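PDB 3GP4: transcriptional regulator, MerR family from Listeria monocytogenes str. 4b F2365, which probably binds promoter DNA as a dimer and regulates transcription, as other regulators of the MerR family do. Local coordinates for residues A[20-24]-A[25-29]; A[49-52]-A[53-57]; A[61-64]-A[65-68]; A[74-77]-A[78-81]; A[81-84]-A[85-89]. All coordinates share one frame; numbering follows the deposited sequence.

Interaction 1 of 5, residues A[20-24]-A[25-29]; sequences RYYER and IGLIP
Tyr21 O still receives a helical bond from Ile25 N (3.0 Å), but one residue later the chain turns out of helix 16-25 through Gly26, whose positive phi (85°) marks a Schellman motif. Tyr22 O serves the turn: Leu27 N bonds to it at 2.8 Å in the carbonyl plane, and Ile28 N adds a weak bond. Gly26 N reaches Glu23 O at 3.2 Å from above the carbonyl plane, 67° out of it. A water then donates to both Glu23 O and Ile28 O, tying the departing chain to the last turn.

The side chains close over this bend. CG1 of Ile25 lies over one face of the Tyr21 ring, displaced toward its rim, in a CH-pi contact 4.2 Å from the centroid; chi1 of 70° turns this branch back toward the ring, while CG2 sits over one face of the Arg24 guanidinium. Leu27 points its CD1 at Tyr22 CD1 (3.4 Å), and Ile28 brings its CD1 against Tyr22 CB (3.9 Å). The carboxylate of Glu23 looks elsewhere, to salt bridges with Arg33 and Arg39.

The last turn's carbonyls at Tyr21, Tyr22 and Glu23 are thus all used, as expected where what is probably the recognition helix of the helix-turn-helix ends in a Schellman motif.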
loop_
_atom_site.group_PDB
_atom_site.type_symbol
_atom_site.label_atom_id
_atom_site.label_comp_id
_atom_site.label_asym_id
_atom_site.label_seq_id
_atom_site.Cartn_x
_atom_site.Cartn_y
_atom_site.Cartn_z
ATOM N N ARG A 20 -9.976 21.695 -3.353
ATOM C CA ARG A 20 -10.937 22.410 -2.502
ATOM C C ARG A 20 -11.114 21.680 -1.163
ATOM O O ARG A 20 -11.199 22.321 -0.108
ATOM C CB ARG A 20 -12.321 22.547 -3.163
ATOM C CG ARG A 20 -12.418 23.471 -4.393
ATOM C CD ARG A 20 -13.761 23.275 -5.110
ATOM N NE ARG A 20 -13.889 24.229 -6.206
ATOM C CZ ARG A 20 -13.667 23.956 -7.493
ATOM N NH1 ARG A 20 -13.356 22.728 -7.884
ATOM N NH2 ARG A 20 -13.781 24.923 -8.397
ATOM N N TYR A 21 -11.200 20.347 -1.238
ATOM C CA TYR A 21 -11.323 19.515 -0.030
ATOM C C TYR A 21 -10.087 19.642 0.904
ATOM O O TYR A 21 -10.239 19.796 2.101
ATOM C CB TYR A 21 -11.570 18.051 -0.446
ATOM C CG TYR A 21 -11.438 17.043 0.689
ATOM C CD1 TYR A 21 -12.423 16.925 1.658
ATOM C CD2 TYR A 21 -10.325 16.198 0.759
ATOM C CE1 TYR A 21 -12.299 15.999 2.700
ATOM C CE2 TYR A 21 -10.194 15.270 1.786
ATOM C CZ TYR A 21 -11.182 15.179 2.739
ATOM O OH TYR A 21 -11.035 14.259 3.733
ATOM N N TYR A 22 -8.883 19.565 0.344
ATOM C CA TYR A 22 -7.633 19.779 1.106
ATOM C C TYR A 22 -7.669 21.123 1.844
ATOM O O TYR A 22 -7.285 21.203 3.007
ATOM C CB TYR A 22 -6.407 19.819 0.194
ATOM C CG TYR A 22 -5.904 18.518 -0.388
ATOM C CD1 TYR A 22 -6.431 17.277 0.010
ATOM C CD2 TYR A 22 -4.867 18.530 -1.324
ATOM C CE1 TYR A 22 -5.935 16.089 -0.541
ATOM C CE2 TYR A 22 -4.373 17.357 -1.884
ATOM C CZ TYR A 22 -4.919 16.147 -1.489
ATOM O OH TYR A 22 -4.420 15.016 -2.054
ATOM N N GLU A 23 -8.122 22.171 1.170
ATOM C CA GLU A 23 -8.128 23.491 1.846
ATOM C C GLU A 23 -9.205 23.499 2.944
ATOM O O GLU A 23 -8.959 23.921 4.087
ATOM C CB GLU A 23 -8.330 24.643 0.838
ATOM C CG GLU A 23 -8.419 26.074 1.534
ATOM C CD GLU A 23 -8.885 27.156 0.571
ATOM O OE1 GLU A 23 -9.529 26.799 -0.437
ATOM O OE2 GLU A 23 -8.604 28.365 0.801
ATOM N N ARG A 24 -10.399 23.030 2.591
ATOM C CA ARG A 24 -11.537 23.050 3.495
ATOM C C ARG A 24 -11.232 22.328 4.798
ATOM O O ARG A 24 -11.593 22.807 5.861
ATOM C CB ARG A 24 -12.759 22.396 2.830
ATOM C CG ARG A 24 -13.966 22.385 3.711
ATOM C CD ARG A 24 -15.236 22.115 2.937
ATOM N NE ARG A 24 -15.297 20.745 2.400
ATOM C CZ ARG A 24 -15.595 19.684 3.153
ATOM N NH1 ARG A 24 -15.665 18.480 2.606
ATOM N NH2 ARG A 24 -15.853 19.836 4.458
ATOM N N ILE A 25 -10.585 21.173 4.739
ATOM C CA ILE A 25 -10.383 20.431 5.989
ATOM C C ILE A 25 -9.021 20.687 6.680
ATOM O O ILE A 25 -8.723 20.115 7.727
ATOM C CB ILE A 25 -10.680 18.923 5.847
ATOM C CG1 ILE A 25 -9.631 18.205 4.999
ATOM C CG2 ILE A 25 -12.183 18.687 5.460
ATOM C CD1 ILE A 25 -9.550 16.724 5.390
ATOM N N GLY A 26 -8.228 21.558 6.077
ATOM C CA GLY A 26 -6.961 21.979 6.648
ATOM C C GLY A 26 -5.772 21.086 6.371
ATOM O O GLY A 26 -4.877 20.952 7.228
ATOM N N LEU A 27 -5.756 20.455 5.204
ATOM C CA LEU A 27 -4.572 19.719 4.766
ATOM C C LEU A 27 -3.544 20.633 4.115
ATOM O O LEU A 27 -2.341 20.394 4.218
ATOM C CB LEU A 27 -4.970 18.646 3.785
ATOM C CG LEU A 27 -5.565 17.403 4.478
ATOM C CD1 LEU A 27 -6.178 16.527 3.354
ATOM C CD2 LEU A 27 -4.530 16.594 5.243
ATOM N N ILE A 28 -4.024 21.696 3.484
ATOM C CA ILE A 28 -3.138 22.725 2.900
ATOM C C ILE A 28 -3.519 24.089 3.461
ATOM O O ILE A 28 -4.636 24.269 3.978
ATOM C CB ILE A 28 -3.154 22.744 1.352
ATOM C CG1 ILE A 28 -4.512 23.258 0.812
ATOM C CG2 ILE A 28 -2.728 21.344 0.817
ATOM C CD1 ILE A 28 -4.701 23.209 -0.728
ATOM N N PRO A 29 -2.578 25.039 3.412
ATOM C CA PRO A 29 -2.901 26.361 3.984
ATOM C C PRO A 29 -4.012 27.081 3.197
ATOM O O PRO A 29 -4.172 26.838 2.000
ATOM C CB PRO A 29 -1.569 27.126 3.895
ATOM C CG PRO A 29 -0.506 26.075 3.785
ATOM C CD PRO A 29 -1.157 24.903 3.051
HETATM O O HOH W 1 -6.892 25.469 5.117
#

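Interaction 2 of 5, residues A[49-52]-A[53-57]; sequences ILFT and RQMRR
Thr52 O accepts from Arg56 N in the shortest bond of this helical turn, 2.8 Å long and nearly straight (167° at the hydrogen), with the donor lying almost along the C=O axis. CG of Arg56 also comes up to this oxygen, at 3.4 Å, and passes the methyl CG2 of Thr52 at 4.2 Å. The hydroxyl of Thr52 is turned the other way: with chi1 near -62° OG1 lies beside its own backbone N and bonds to the carbonyl of Trp48, one turn back, so a polar side chain on a buried face is satisfied by the helix itself. Similar i to i+4 backbone bonds join Arg53 N to Ile49 O, Gln54 N to Leu50 O and Met55 N to Phe51 O.

On another side of the helix Phe51 and Met55 form a Met-aromatic pair. Phe51 swings its ring forward along the helix, CG anti to the backbone N (-178°), and Met55 folds over one face of it. CG of Met55 makes a CH-pi contact 3.8 Å from the ring centroid, set off toward the rim; CE meets Phe51 CE1 at 3.7 Å, and SD stands obliquely, 4.8 Å from the centroid. Both carbons flanking the sulfur thus touch the ring, CG from over its face.

Helix 43-57 is held here between helix 16-25, which meets Ile49 through Ile19, and helix 62-74. Near its end, Arg56 NH1 bonds to the carbonyl of Leu60 in the following connection, while Gln54 and Met55 pack on Arg106 of the second subunit.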
loop_
_atom_site.group_PDB
_atom_site.type_symbol
_atom_site.label_atom_id
_atom_site.label_comp_id
_atom_site.label_asym_id
_atom_site.label_seq_id
_atom_site.Cartn_x
_atom_site.Cartn_y
_atom_site.Cartn_z
ATOM N N ILE A 49 0.113 21.086 -1.988
ATOM C CA ILE A 49 -0.825 20.149 -2.658
ATOM C C ILE A 49 -0.080 18.850 -3.038
ATOM O O ILE A 49 -0.545 17.709 -2.790
ATOM C CB ILE A 49 -1.477 20.827 -3.882
ATOM C CG1 ILE A 49 -2.464 21.917 -3.405
ATOM C CG2 ILE A 49 -2.216 19.802 -4.748
ATOM C CD1 ILE A 49 -2.835 22.991 -4.485
ATOM N N LEU A 50 1.114 19.053 -3.555
ATOM C CA LEU A 50 1.975 17.954 -4.012
ATOM C C LEU A 50 2.451 17.066 -2.849
ATOM O O LEU A 50 2.374 15.827 -2.918
ATOM C CB LEU A 50 3.144 18.548 -4.797
ATOM C CG LEU A 50 2.785 19.100 -6.189
ATOM C CD1 LEU A 50 4.023 19.820 -6.769
ATOM C CD2 LEU A 50 2.356 17.982 -7.130
ATOM N N PHE A 51 2.934 17.685 -1.778
ATOM C CA PHE A 51 3.269 16.951 -0.548
ATOM C C PHE A 51 2.074 16.159 0.004
ATOM O O PHE A 51 2.241 14.966 0.385
ATOM C CB PHE A 51 3.849 17.911 0.492
ATOM C CG PHE A 51 4.271 17.264 1.790
ATOM C CD1 PHE A 51 5.444 16.514 1.872
ATOM C CD2 PHE A 51 3.511 17.449 2.923
ATOM C CE1 PHE A 51 5.830 15.947 3.096
ATOM C CE2 PHE A 51 3.900 16.879 4.162
ATOM C CZ PHE A 51 5.045 16.146 4.237
ATOM N N THR A 52 0.889 16.791 0.040
ATOM C CA THR A 52 -0.323 16.164 0.589
ATOM C C THR A 52 -0.701 14.939 -0.215
ATOM O O THR A 52 -0.862 13.832 0.356
ATOM C CB THR A 52 -1.525 17.143 0.622
ATOM O OG1 THR A 52 -1.197 18.230 1.478
ATOM C CG2 THR A 52 -2.814 16.460 1.176
ATOM N N ARG A 53 -0.789 15.127 -1.531
ATOM C CA ARG A 53 -1.081 14.043 -2.456
ATOM C C ARG A 53 -0.118 12.858 -2.238
ATOM O O ARG A 53 -0.571 11.722 -2.068
ATOM C CB ARG A 53 -1.048 14.512 -3.915
ATOM C CG ARG A 53 -1.535 13.428 -4.917
ATOM C CD ARG A 53 -2.986 13.018 -4.575
ATOM N NE ARG A 53 -3.367 11.688 -5.076
ATOM C CZ ARG A 53 -3.698 10.661 -4.295
ATOM N NH1 ARG A 53 -3.705 10.797 -2.967
ATOM N NH2 ARG A 53 -4.028 9.494 -4.842
ATOM N N GLN A 54 1.178 13.138 -2.181
ATOM C CA GLN A 54 2.200 12.066 -2.097
ATOM C C GLN A 54 2.096 11.339 -0.781
ATOM O O GLN A 54 2.135 10.075 -0.724
ATOM C CB GLN A 54 3.599 12.625 -2.328
ATOM C CG GLN A 54 4.734 11.561 -2.297
ATOM C CD GLN A 54 6.168 12.120 -2.350
ATOM O OE1 GLN A 54 6.431 13.281 -2.000
ATOM N NE2 GLN A 54 7.113 11.269 -2.778
ATOM N N MET A 55 1.941 12.118 0.296
ATOM C CA MET A 55 1.784 11.537 1.628
ATOM C C MET A 55 0.507 10.733 1.804
ATOM O O MET A 55 0.551 9.652 2.374
ATOM C CB MET A 55 1.934 12.588 2.745
ATOM C CG MET A 55 3.389 13.112 2.885
ATOM S SD MET A 55 4.738 11.883 3.025
ATOM C CE MET A 55 5.807 12.467 1.753
ATOM N N ARG A 56 -0.620 11.240 1.305
ATOM C CA ARG A 56 -1.871 10.499 1.395
ATOM C C ARG A 56 -1.802 9.176 0.633
ATOM O O ARG A 56 -2.338 8.168 1.100
ATOM C CB ARG A 56 -3.047 11.344 0.884
ATOM C CG ARG A 56 -3.484 12.404 1.902
ATOM C CD ARG A 56 -4.075 11.803 3.170
ATOM N NE ARG A 56 -5.315 11.081 2.869
ATOM C CZ ARG A 56 -5.618 9.854 3.284
ATOM N NH1 ARG A 56 -4.796 9.154 4.052
ATOM N NH2 ARG A 56 -6.775 9.325 2.919
ATOM N N ARG A 57 -1.196 9.225 -0.553
ATOM C CA ARG A 57 -1.023 8.057 -1.411
ATOM C C ARG A 57 -0.169 7.024 -0.686
ATOM O O ARG A 57 -0.428 5.840 -0.798
ATOM C CB ARG A 57 -0.391 8.495 -2.727
ATOM C CG ARG A 57 -0.132 7.438 -3.767
ATOM C CD ARG A 57 -0.055 8.159 -5.121
ATOM N NE ARG A 57 0.136 7.222 -6.217
ATOM C CZ ARG A 57 1.107 7.285 -7.131
ATOM N NH1 ARG A 57 1.996 8.280 -7.132
ATOM N NH2 ARG A 57 1.173 6.341 -8.066
#

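Interaction 3 of 5, residues A[61-64]-A[65-68]; sequences SIEA and LIDY
Ser61 O opens the turn by accepting from Leu65 N (3.1 Å), and bonds of the same i to i+4 kind follow from Ile66 N to Ile62 O, Asp67 N to Glu63 O and Tyr68 N to Ala64 O. The start of helix 62-74 is closed by a side chain: Ser61 holds the N-cap position, and its OG accepts from Ala64 N at 3.0 Å with an angle of 151° at the hydrogen. This is the classic serine cap, in which a hydroxyl stands in for the carbonyl that a preceding turn would have supplied.

On one flank Ile62 and Ile66, a turn apart, make an apolar contact, CG2 of the first against CD1 of the second at 3.7 Å. Ile66 CG1 lies beside its own backbone N (chi1 -70°), which carries the branch back along the helix to 3.3 Å from Ile62 O. Leu65 does much the same, its CG resting 3.5 Å from Ser61 O. Asp67 CG lies 3.6 Å from Glu63 O. Tyr68 points off the turn instead, where its OH hydrogen-bonds to Tyr114 OH of the second subunit.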
loop_
_atom_site.group_PDB
_atom_site.type_symbol
_atom_site.label_atom_id
_atom_site.label_comp_id
_atom_site.label_asym_id
_atom_site.label_seq_id
_atom_site.Cartn_x
_atom_site.Cartn_y
_atom_site.Cartn_z
ATOM N N SER A 61 -1.912 9.290 7.731
ATOM C CA SER A 61 -3.283 9.618 8.104
ATOM C C SER A 61 -3.609 11.080 7.867
ATOM O O SER A 61 -2.743 11.967 8.014
ATOM C CB SER A 61 -3.625 9.182 9.540
ATOM O OG SER A 61 -3.458 10.212 10.517
ATOM N N ILE A 62 -4.838 11.285 7.416
ATOM C CA ILE A 62 -5.444 12.589 7.239
ATOM C C ILE A 62 -5.280 13.368 8.558
ATOM O O ILE A 62 -4.913 14.534 8.529
ATOM C CB ILE A 62 -6.940 12.416 6.863
ATOM C CG1 ILE A 62 -7.140 12.199 5.349
ATOM C CG2 ILE A 62 -7.802 13.564 7.346
ATOM C CD1 ILE A 62 -7.225 13.415 4.546
ATOM N N GLU A 63 -5.488 12.715 9.701
ATOM C CA GLU A 63 -5.410 13.457 11.000
ATOM C C GLU A 63 -3.982 13.913 11.299
ATOM O O GLU A 63 -3.797 14.988 11.849
ATOM C CB GLU A 63 -6.023 12.690 12.193
ATOM C CG GLU A 63 -7.530 12.264 12.026
ATOM C CD GLU A 63 -8.510 13.426 11.802
ATOM O OE1 GLU A 63 -8.211 14.594 12.145
ATOM O OE2 GLU A 63 -9.625 13.168 11.290
ATOM N N ALA A 64 -2.980 13.107 10.925
ATOM C CA ALA A 64 -1.580 13.490 11.184
ATOM C C ALA A 64 -1.233 14.699 10.316
ATOM O O ALA A 64 -0.585 15.639 10.791
ATOM C CB ALA A 64 -0.630 12.328 10.902
ATOM N N LEU A 65 -1.686 14.682 9.058
ATOM C CA LEU A 65 -1.315 15.721 8.084
ATOM C C LEU A 65 -1.998 17.049 8.451
ATOM O O LEU A 65 -1.392 18.114 8.300
ATOM C CB LEU A 65 -1.666 15.302 6.658
ATOM C CG LEU A 65 -0.808 14.125 6.117
ATOM C CD1 LEU A 65 -1.386 13.675 4.809
ATOM C CD2 LEU A 65 0.645 14.547 5.926
ATOM N N ILE A 66 -3.232 16.953 8.938
ATOM C CA ILE A 66 -3.959 18.139 9.442
ATOM C C ILE A 66 -3.219 18.741 10.632
ATOM O O ILE A 66 -3.029 19.979 10.674
ATOM C CB ILE A 66 -5.441 17.834 9.733
ATOM C CG1 ILE A 66 -6.185 17.618 8.398
ATOM C CG2 ILE A 66 -6.155 19.015 10.450
ATOM C CD1 ILE A 66 -7.609 17.023 8.552
ATOM N N ASP A 67 -2.758 17.896 11.564
ATOM C CA ASP A 67 -1.965 18.369 12.744
ATOM C C ASP A 67 -0.692 19.062 12.315
ATOM O O ASP A 67 -0.308 20.077 12.915
ATOM C CB ASP A 67 -1.532 17.221 13.702
ATOM C CG ASP A 67 -2.596 16.833 14.708
ATOM O OD1 ASP A 67 -3.743 17.315 14.624
ATOM O OD2 ASP A 67 -2.281 16.012 15.603
ATOM N N TYR A 68 -0.027 18.500 11.310
ATOM C CA TYR A 68 1.254 19.018 10.823
ATOM C C TYR A 68 1.082 20.414 10.241
ATOM O O TYR A 68 1.827 21.351 10.604
ATOM C CB TYR A 68 1.860 18.067 9.778
ATOM C CG TYR A 68 3.161 18.577 9.214
ATOM C CD1 TYR A 68 4.339 18.433 9.916
ATOM C CD2 TYR A 68 3.196 19.222 7.975
ATOM C CE1 TYR A 68 5.546 18.904 9.410
ATOM C CE2 TYR A 68 4.399 19.707 7.461
ATOM C CZ TYR A 68 5.574 19.529 8.193
ATOM O OH TYR A 68 6.786 19.997 7.699
#

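Interaction 4 of 5, residues A[74-77]-A[78-81]; sequences EGEH and TLEA
Gly75 O lies at the centre of the contact, close to both polar atoms of Thr78: the backbone N donates to it at 3.1 Å, and OG1 approaches it to 2.8 Å. With chi1 at 65° OG1 is folded in between the backbone N and the carbonyl carbon of its own residue, which brings it close to Gly75 O and swings CG2 to the other side. There the methyl lies over one face of the His77 imidazole, 3.7 Å from the ring centroid in a CH-pi contact, and also touches Glu74 CB at 3.8 Å. NE2 of the ring also makes a weak bond to Glu74 O.

A short 3-10 turn sets these groups in place. Leu79 N bonds to Glu76 O at 3.2 Å, approaching from well above the carbonyl plane (55°), and Leu79 CD1 lies near Glu76 CG. One step further out, two waters accept from N-H groups in the first turn of the helix, Ala81 N at 2.9 Å and Glu80 N at 2.7 Å, and both donate to His77 O, the second weakly.

Beyond this shell, Thr78 OG1 also has hydrogen-bonding partners in Leu71 O of helix 62-74 and Arg82 NE of helix 79-130. The threonine thereby stitches the connection to the helices it joins, while Glu76 and Leu79 pack against Gln122 and Tyr114 of the second subunit, respectively.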
loop_
_atom_site.group_PDB
_atom_site.type_symbol
_atom_site.label_atom_id
_atom_site.label_comp_id
_atom_site.label_asym_id
_atom_site.label_seq_id
_atom_site.Cartn_x
_atom_site.Cartn_y
_atom_site.Cartn_z
ATOM N N GLU A 74 0.807 27.685 13.301
ATOM C CA GLU A 74 1.025 28.256 14.641
ATOM C C GLU A 74 2.369 28.979 14.799
ATOM O O GLU A 74 2.504 29.886 15.635
ATOM C CB GLU A 74 0.949 27.146 15.676
ATOM C CG GLU A 74 0.488 27.603 17.008
ATOM C CD GLU A 74 -1.009 27.731 17.046
ATOM O OE1 GLU A 74 -1.675 26.680 16.931
ATOM O OE2 GLU A 74 -1.505 28.870 17.164
ATOM N N GLY A 75 3.367 28.557 14.038
ATOM C CA GLY A 75 4.632 29.266 14.026
ATOM C C GLY A 75 5.873 28.531 14.497
ATOM O O GLY A 75 5.881 27.322 14.774
ATOM N N GLU A 76 6.930 29.316 14.631
ATOM C CA GLU A 76 8.275 28.833 14.829
ATOM C C GLU A 76 8.410 27.959 16.088
ATOM O O GLU A 76 9.231 27.057 16.146
ATOM C CB GLU A 76 9.118 30.094 14.980
ATOM C CG GLU A 76 10.552 29.968 14.785
ATOM C CD GLU A 76 11.200 31.308 15.058
ATOM O OE1 GLU A 76 11.596 31.547 16.230
ATOM O OE2 GLU A 76 11.264 32.123 14.119
ATOM N N HIS A 77 7.620 28.249 17.109
ATOM C CA HIS A 77 7.720 27.542 18.382
ATOM C C HIS A 77 7.302 26.060 18.297
ATOM O O HIS A 77 7.413 25.350 19.264
ATOM C CB HIS A 77 6.872 28.237 19.454
ATOM C CG HIS A 77 5.401 28.267 19.156
ATOM N ND1 HIS A 77 4.494 27.455 19.798
ATOM C CD2 HIS A 77 4.682 29.011 18.280
ATOM C CE1 HIS A 77 3.276 27.710 19.348
ATOM N NE2 HIS A 77 3.369 28.638 18.415
ATOM N N THR A 78 6.826 25.631 17.135
ATOM C CA THR A 78 6.289 24.259 16.991
ATOM C C THR A 78 7.249 23.390 16.178
ATOM O O THR A 78 6.932 22.229 15.869
ATOM C CB THR A 78 4.922 24.225 16.304
ATOM O OG1 THR A 78 5.044 24.683 14.944
ATOM C CG2 THR A 78 3.826 25.029 17.098
ATOM N N LEU A 79 8.413 23.936 15.834
ATOM C CA LEU A 79 9.371 23.221 14.988
ATOM C C LEU A 79 9.748 21.823 15.511
ATOM O O LEU A 79 9.718 20.849 14.759
ATOM C CB LEU A 79 10.616 24.066 14.780
ATOM C CG LEU A 79 10.508 25.191 13.769
ATOM C CD1 LEU A 79 11.647 26.192 13.984
ATOM C CD2 LEU A 79 10.495 24.708 12.300
ATOM N N GLU A 80 10.082 21.708 16.798
ATOM C CA GLU A 80 10.435 20.397 17.353
ATOM C C GLU A 80 9.252 19.413 17.287
ATOM O O GLU A 80 9.429 18.238 16.889
ATOM C CB GLU A 80 10.942 20.505 18.800
ATOM C CG GLU A 80 11.528 19.185 19.280
ATOM C CD GLU A 80 12.150 19.272 20.663
ATOM O OE1 GLU A 80 11.608 18.632 21.587
ATOM O OE2 GLU A 80 13.172 19.989 20.823
ATOM N N ALA A 81 8.053 19.886 17.647
ATOM C CA ALA A 81 6.833 19.052 17.594
ATOM C C ALA A 81 6.539 18.571 16.170
ATOM O O ALA A 81 6.107 17.417 15.954
ATOM C CB ALA A 81 5.640 19.788 18.151
HETATM O O HOH W 2 7.725 22.193 19.433
HETATM O O HOH W 3 10.214 23.522 18.828
#

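Interaction 5 of 5, residues A[81-84]-A[85-89]; sequences ARAE and LLKKQ
Glu84 faces Lys87 and Lys88 one turn further along helix 79-130, the long helix that in MerR regulators forms the antiparallel coiled coil of the dimer. The backbone bonds are regular: Leu85 N to Ala81 O, Leu86 N to Arg82 O, Lys87 N to Ala83 O and Lys88 N to Glu84 O, the second of them practically straight at 179°.

Aliphatic carbons lie against the backbone carbonyls of the turn before. Leu86 brings its CG to 3.3 Å from Arg82 O. Lys87, extended beyond CG, runs back beside the helix so that its CG lies 3.3 Å from Ala83 O and its CE makes an apolar contact with Ala83 CB at 4.1 Å. This course takes the ammonium back alongside the preceding turn to a salt bridge with Asp115 of the second subunit. Arg82 likewise spends its charge across the interface, on Glu124 of that subunit, and Ala83 packs on Tyr114 there.

The charged groups within the turn come near one another without forming salt bridges. Glu84 OE1 and Lys88 NZ are 4.1 Å apart and Glu84 OE2 and Lys87 NZ 4.4 Å, separations at which attraction would probably still be felt; a water lies between the members of each pair. Lys88 is bent at chi2 and chi3 (97° and 72°), which curls its ammonium back over the turn. There one water accepts from Lys88 NZ at 2.8 Å and donates to both Glu84 O and Glu84 OE1, each at 2.7 Å.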
loop_
_atom_site.group_PDB
_atom_site.type_symbol
_atom_site.label_atom_id
_atom_site.label_comp_id
_atom_site.label_asym_id
_atom_site.label_seq_id
_atom_site.Cartn_x
_atom_site.Cartn_y
_atom_site.Cartn_z
ATOM N N ALA A 81 8.053 19.886 17.647
ATOM C CA ALA A 81 6.833 19.052 17.594
ATOM C C ALA A 81 6.539 18.571 16.170
ATOM O O ALA A 81 6.107 17.417 15.954
ATOM C CB ALA A 81 5.640 19.788 18.151
ATOM N N ARG A 82 6.758 19.448 15.203
ATOM C CA ARG A 82 6.630 19.023 13.817
ATOM C C ARG A 82 7.639 17.914 13.404
ATOM O O ARG A 82 7.261 17.012 12.662
ATOM C CB ARG A 82 6.704 20.219 12.884
ATOM C CG ARG A 82 5.404 20.911 12.686
ATOM C CD ARG A 82 5.588 22.107 11.731
ATOM N NE ARG A 82 6.021 23.320 12.468
ATOM C CZ ARG A 82 6.635 24.362 11.906
ATOM N NH1 ARG A 82 6.923 24.379 10.606
ATOM N NH2 ARG A 82 6.949 25.415 12.643
ATOM N N ALA A 83 8.898 17.989 13.853
ATOM C CA ALA A 83 9.887 16.963 13.524
ATOM C C ALA A 83 9.493 15.641 14.185
ATOM O O ALA A 83 9.611 14.581 13.548
ATOM C CB ALA A 83 11.313 17.341 13.920
ATOM N N GLU A 84 9.017 15.710 15.425
ATOM C CA GLU A 84 8.563 14.492 16.131
ATOM C C GLU A 84 7.384 13.816 15.414
ATOM O O GLU A 84 7.289 12.552 15.370
ATOM C CB GLU A 84 8.140 14.815 17.553
ATOM C CG GLU A 84 9.305 15.157 18.479
ATOM C CD GLU A 84 10.240 13.983 18.691
ATOM O OE1 GLU A 84 9.735 12.838 18.861
ATOM O OE2 GLU A 84 11.479 14.207 18.682
ATOM N N LEU A 85 6.465 14.655 14.927
ATOM C CA LEU A 85 5.288 14.173 14.172
ATOM C C LEU A 85 5.736 13.437 12.905
ATOM O O LEU A 85 5.317 12.276 12.678
ATOM C CB LEU A 85 4.338 15.334 13.848
ATOM C CG LEU A 85 2.987 15.104 13.137
ATOM C CD1 LEU A 85 2.097 16.302 13.366
ATOM C CD2 LEU A 85 3.111 14.888 11.618
ATOM N N LEU A 86 6.578 14.087 12.087
ATOM C CA LEU A 86 7.193 13.442 10.910
ATOM C C LEU A 86 7.947 12.131 11.250
ATOM O O LEU A 86 7.810 11.124 10.520
ATOM C CB LEU A 86 8.072 14.443 10.117
ATOM C CG LEU A 86 7.356 15.696 9.603
ATOM C CD1 LEU A 86 8.267 16.576 8.737
ATOM C CD2 LEU A 86 6.026 15.346 8.831
ATOM N N LYS A 87 8.706 12.124 12.357
ATOM C CA LYS A 87 9.471 10.936 12.761
ATOM C C LYS A 87 8.543 9.742 13.081
ATOM O O LYS A 87 8.869 8.577 12.702
ATOM C CB LYS A 87 10.409 11.234 13.948
ATOM C CG LYS A 87 11.676 12.013 13.537
ATOM C CD LYS A 87 12.431 12.613 14.739
ATOM C CE LYS A 87 13.363 13.760 14.322
ATOM N NZ LYS A 87 14.402 14.062 15.368
ATOM N N LYS A 88 7.430 10.018 13.758
ATOM C CA LYS A 88 6.394 8.991 14.104
ATOM C C LYS A 88 5.787 8.417 12.818
ATOM O O LYS A 88 5.626 7.175 12.662
ATOM C CB LYS A 88 5.277 9.656 14.916
ATOM C CG LYS A 88 4.601 8.799 15.962
ATOM C CD LYS A 88 5.279 9.125 17.342
ATOM C CE LYS A 88 4.869 10.523 17.870
ATOM N NZ LYS A 88 5.914 11.236 18.726
ATOM N N GLN A 89 5.429 9.317 11.902
ATOM C CA GLN A 89 4.864 8.897 10.589
ATOM C C GLN A 89 5.864 8.087 9.774
ATOM O O GLN A 89 5.485 7.111 9.077
ATOM C CB GLN A 89 4.378 10.111 9.781
ATOM C CG GLN A 89 3.182 10.789 10.399
ATOM C CD GLN A 89 1.999 9.823 10.531
ATOM O OE1 GLN A 89 1.633 9.142 9.563
ATOM N NE2 GLN A 89 1.430 9.734 11.727
HETATM O O HOH W 4 8.348 11.113 17.375
HETATM O O HOH W 5 12.404 15.785 17.046
#

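Interactions 1, 2 and 3 form one cluster, their centres 11 to 12 Å apart: Tyr22 CZ meets Thr52 CG2 at 3.4 Å, Leu27 CD2 meets Leu65 CB at 3.4 Å, and Arg56 NE lies 3.3 Å from Ile62 CG1. Interaction 3 passes the packing on to interaction 5 through Tyr68 CE1 and Leu86 CD2 (3.6 Å), while interaction 4 makes the bend between their helices and shares Ala81 with interaction 5. The cluster, which probably belongs to the DNA-binding domain, is thus in direct packing contact with the long helix of the dimer. Tyr114, one of the residues lining the d-methionine pocket, recurs on the second subunit as a partner of interactions 3, 4 and 5.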